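Local coordinates for protein peptidoglycan-binding domain 1 (Burkholderia, PDB 5NM7) that probably degrades bacterial cell-wall peptidoglycan as a modular phage endolysin, joining a putative peptidoglycan-binding domain to a lysozyme-like N-acetylmuramidase domain, at residues Gly50-Gly55 with Ala96-Glu101; His74-Asp77 with Gln81-Ala84. All coordinates share one frame; numbering follows the deposited sequence.

Contact 1 of 2, residues Gly50-Gly55 with Ala96-Glu101; sequences GLVADG and AVNEVE. With GLY (glycine), chain C.
Val52 holds CG1 anti to its backbone N (chi1 169°), and Asn98 holds CG anti to its own (chi1 -172°). With these torsions the two side chains approach from opposite directions. The CG1 methyl of Val52 meets the amide nitrogen of Asn98, with CG1 and ND2 3.8 Å apart. This is van der Waals contact. Next along helix 91-101, Glu99 brings OE1 to 4.4 Å from CB of Asp54, the methylene and not the acid. The Asp54 carboxylate is turned elsewhere. Its OD2 accepts a hydrogen bond of 2.8 Å from N of the bound glycine. Its OD1 is held by Ile56 N and Gln46 NE2, while Thr61, Lys60 and Ile56 supply further hydrogen bonds to the glycine. Glu99 has its own partners, a salt bridge to Arg260 and a hydrogen bond to Tyr261. The contact therefore joins the loop between helices 36-48 and 59-67, in the putative peptidoglycan-binding region, to helix 91-101 of the N-acetylmuramidase region. It is a small interdomain touch. The two acids are not in contact, Asp54 OD2 and Glu99 OE1 being 5.8 Å from each other. Each carboxylate is bonded to donors of its own, so the polar ends serve their own sides and the touch between the segments stays mainly van der Waals.

Contact 2 of 2, residues His74-Asp77 with Gln81-Ala84; sequences HLTD and QRAA
Thr76 OG1 and Arg82 NH2 share a water. The water oxygen is 2.6 Å from Thr76 OG1. The same water accepts from Arg82 NH2 at 3.0 Å. It sits at the edge of the guanidinium, in its plane. Thr76 OG1 and Arg82 NH2 are themselves 4.3 Å apart, and the hydroxyl stands oblique to the guanidinium, so the water carries the polar link between them. Arg82 NH2 is also tied to Asp79 by a salt bridge, which gives this nitrogen an anionic partner besides the water.

This is the N-terminal end of helix 77-87. Thr76 is the N-cap residue, and its side chain caps a backbone N in the first turn. Asp79 OD2 accepts in turn from the backbone N of Thr76, which is consistent with a capping box. Within the helix, Gln81 N donates to Asp77 O at 3.0 Å, with an N-H...O angle of 159°. This is the ordinary i to i+4 bond of an alpha-helix. Ala83, further along, lines a pocket that holds a bound glycine, together with Asp79, Arg86 and residues of helix 207-219. CG of Gln81 is anti to the backbone N (chi1 -179°) and the chain bends at chi2 (65°), taking the amide off toward Asp85, where NE2 makes a weak hydrogen bond. The carboxylate of Asp77 serves another part of the fold: OD1 makes a salt bridge with Arg95.

In the fold
Both contacts lie at the surface, and their centres are about 9 Å apart. Contact 2 is nested in the chain loop that contact 1 closes. Contact 1 is long-range and joins two family regions by sparse van der Waals contact. Contact 2 is local, the start of one helix, and is polar: a backbone bond and a water bridge. They meet directly, since Ala53 N probably donates to Asp77 OD1 at 2.8 Å. Val52 CG2 also packs on Leu75 O, and Gly50 O on Thr76 CG2, so the capped helix start in contact 2 adjoins the loop of contact 1. Helices 77-87 and 91-101 follow each other in the chain.

Contact 1 of 2, residues Gly50-Gly55 with Ala96-Glu101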
# COMPACT_ATOMS: atom_id res chain seq x y z
N GLY A 50 15.60 8.82 2.38
CA GLY A 50 14.61 8.12 3.21
C GLY A 50 13.25 7.92 2.57
O GLY A 50 12.22 7.95 3.26
N LEU A 51 13.22 7.79 1.25
CA LEU A 51 12.00 7.45 0.54
C LEU A 51 12.09 5.97 0.19
O LEU A 51 13.15 5.37 0.24
CB LEU A 51 11.88 8.26 -0.75
CG LEU A 51 11.63 9.77 -0.63
CD1 LEU A 51 12.08 10.47 -1.89
CD2 LEU A 51 10.16 10.04 -0.48
N VAL A 52 10.98 5.42 -0.23
CA VAL A 52 11.02 4.10 -0.86
C VAL A 52 11.64 4.20 -2.27
O VAL A 52 11.16 4.96 -3.10
CB VAL A 52 9.60 3.51 -0.93
CG1 VAL A 52 9.56 2.28 -1.82
CG2 VAL A 52 9.14 3.20 0.49
N ALA A 53 12.69 3.41 -2.50
CA ALA A 53 13.44 3.45 -3.76
C ALA A 53 12.77 2.57 -4.78
O ALA A 53 13.15 1.40 -4.96
CB ALA A 53 14.88 3.07 -3.56
N ASP A 54 11.75 3.09 -5.44
CA ASP A 54 11.02 2.37 -6.48
C ASP A 54 11.26 2.92 -7.89
O ASP A 54 10.78 2.36 -8.87
CB ASP A 54 9.51 2.29 -6.20
CG ASP A 54 8.84 3.65 -6.08
OD1 ASP A 54 9.46 4.66 -6.48
OD2 ASP A 54 7.68 3.69 -5.57
N GLY A 55 12.00 4.02 -8.00
CA GLY A 55 12.27 4.58 -9.32
C GLY A 55 11.09 5.27 -9.98
O GLY A 55 11.17 5.61 -11.15
N ALA A 96 8.82 -5.59 -4.74
CA ALA A 96 7.80 -5.85 -5.75
C ALA A 96 6.39 -5.86 -5.20
O ALA A 96 5.52 -5.27 -5.75
CB ALA A 96 8.09 -7.17 -6.46
N VAL A 97 6.17 -6.52 -4.07
CA VAL A 97 4.86 -6.51 -3.42
C VAL A 97 4.43 -5.13 -3.01
O VAL A 97 3.28 -4.74 -3.20
CB VAL A 97 4.82 -7.43 -2.20
CG1 VAL A 97 3.52 -7.26 -1.42
CG2 VAL A 97 4.89 -8.85 -2.68
N ASN A 98 5.34 -4.39 -2.42
CA ASN A 98 5.05 -3.02 -2.03
C ASN A 98 4.67 -2.17 -3.22
O ASN A 98 3.68 -1.44 -3.19
CB ASN A 98 6.23 -2.41 -1.32
CG ASN A 98 5.90 -1.07 -0.73
OD1 ASN A 98 4.98 -0.94 0.08
ND2 ASN A 98 6.62 -0.05 -1.15
N GLU A 99 5.43 -2.27 -4.30
CA GLU A 99 5.10 -1.51 -5.51
C GLU A 99 3.75 -1.83 -6.09
O GLU A 99 2.99 -0.93 -6.49
CB GLU A 99 6.20 -1.70 -6.58
CG GLU A 99 5.98 -0.89 -7.85
CD GLU A 99 7.09 -1.06 -8.88
OE1 GLU A 99 8.23 -1.25 -8.50
OE2 GLU A 99 6.75 -1.02 -10.07
N VAL A 100 3.43 -3.11 -6.19
CA VAL A 100 2.24 -3.53 -6.88
C VAL A 100 1.00 -3.50 -5.99
O VAL A 100 -0.09 -3.12 -6.45
CB VAL A 100 2.45 -4.92 -7.48
CG1 VAL A 100 1.18 -5.42 -8.11
CG2 VAL A 100 3.60 -4.86 -8.48
N GLU A 101 1.15 -3.93 -4.74
CA GLU A 101 0.01 -4.18 -3.87
C GLU A 101 -0.35 -3.02 -2.96
O GLU A 101 -1.48 -2.93 -2.53
CB GLU A 101 0.23 -5.39 -3.00
CG GLU A 101 0.42 -6.66 -3.80
CD GLU A 101 -0.84 -7.17 -4.45
OE1 GLU A 101 -1.90 -6.52 -4.40
OE2 GLU A 101 -0.79 -8.30 -5.05
N GLY C . 7.43 6.42 -5.33
CA GLY C . 6.07 6.98 -5.10
C GLY C . 6.05 8.46 -4.76
O GLY C . 5.03 8.95 -4.27
OXT GLY C . 7.04 9.18 -5.02

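Contact 2 of 2, residues His74-Asp77 with Gln81-Ala84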
# COMPACT_ATOMS: atom_id res chain seq x y z
N HIS A 74 5.47 8.41 6.33
CA HIS A 74 5.66 7.64 5.08
C HIS A 74 6.64 6.51 5.23
O HIS A 74 7.63 6.59 5.95
CB HIS A 74 6.07 8.57 3.93
CG HIS A 74 4.97 9.50 3.54
ND1 HIS A 74 5.16 10.57 2.70
CD2 HIS A 74 3.66 9.51 3.88
CE1 HIS A 74 4.01 11.19 2.53
NE2 HIS A 74 3.08 10.56 3.22
N LEU A 75 6.37 5.44 4.49
CA LEU A 75 7.23 4.30 4.46
C LEU A 75 8.60 4.65 3.91
O LEU A 75 8.72 5.47 3.00
CB LEU A 75 6.59 3.20 3.58
CG LEU A 75 6.92 1.76 3.89
CD1 LEU A 75 6.36 1.38 5.27
CD2 LEU A 75 6.37 0.85 2.81
N THR A 76 9.63 4.02 4.47
CA THR A 76 11.02 4.15 3.98
C THR A 76 11.57 2.82 3.44
O THR A 76 11.02 1.77 3.72
CB THR A 76 11.92 4.63 5.12
OG1 THR A 76 12.13 3.56 6.06
CG2 THR A 76 11.33 5.85 5.87
N ASP A 77 12.70 2.88 2.72
CA ASP A 77 13.44 1.67 2.30
C ASP A 77 13.72 0.75 3.47
O ASP A 77 13.59 -0.48 3.35
CB ASP A 77 14.81 2.00 1.69
CG ASP A 77 14.75 2.20 0.23
OD1 ASP A 77 13.71 1.89 -0.41
OD2 ASP A 77 15.79 2.69 -0.31
N GLN A 81 13.15 -3.32 4.19
CA GLN A 81 14.17 -4.27 4.64
C GLN A 81 13.73 -4.98 5.90
O GLN A 81 13.85 -6.23 6.00
CB GLN A 81 15.54 -3.61 4.84
CG GLN A 81 16.65 -4.58 5.28
CD GLN A 81 16.97 -5.62 4.22
OE1 GLN A 81 17.55 -5.30 3.20
NE2 GLN A 81 16.62 -6.88 4.47
N ARG A 82 13.15 -4.25 6.84
CA ARG A 82 12.63 -4.89 8.06
C ARG A 82 11.53 -5.91 7.75
O ARG A 82 11.51 -7.01 8.35
CB ARG A 82 12.18 -3.87 9.09
CG ARG A 82 13.34 -3.24 9.81
CD ARG A 82 12.87 -2.27 10.85
NE ARG A 82 12.35 -0.99 10.33
CZ ARG A 82 13.10 0.11 10.08
NH1 ARG A 82 14.42 0.14 10.29
NH2 ARG A 82 12.51 1.23 9.63
N ALA A 83 10.63 -5.56 6.83
CA ALA A 83 9.59 -6.47 6.40
C ALA A 83 10.17 -7.73 5.75
O ALA A 83 9.70 -8.85 6.03
CB ALA A 83 8.59 -5.78 5.48
N ALA A 84 11.21 -7.57 4.93
CA ALA A 84 11.88 -8.72 4.31
C ALA A 84 12.47 -9.66 5.36
O ALA A 84 12.33 -10.88 5.28
CB ALA A 84 12.97 -8.27 3.34
O HOH W 1 12.92 3.96 8.47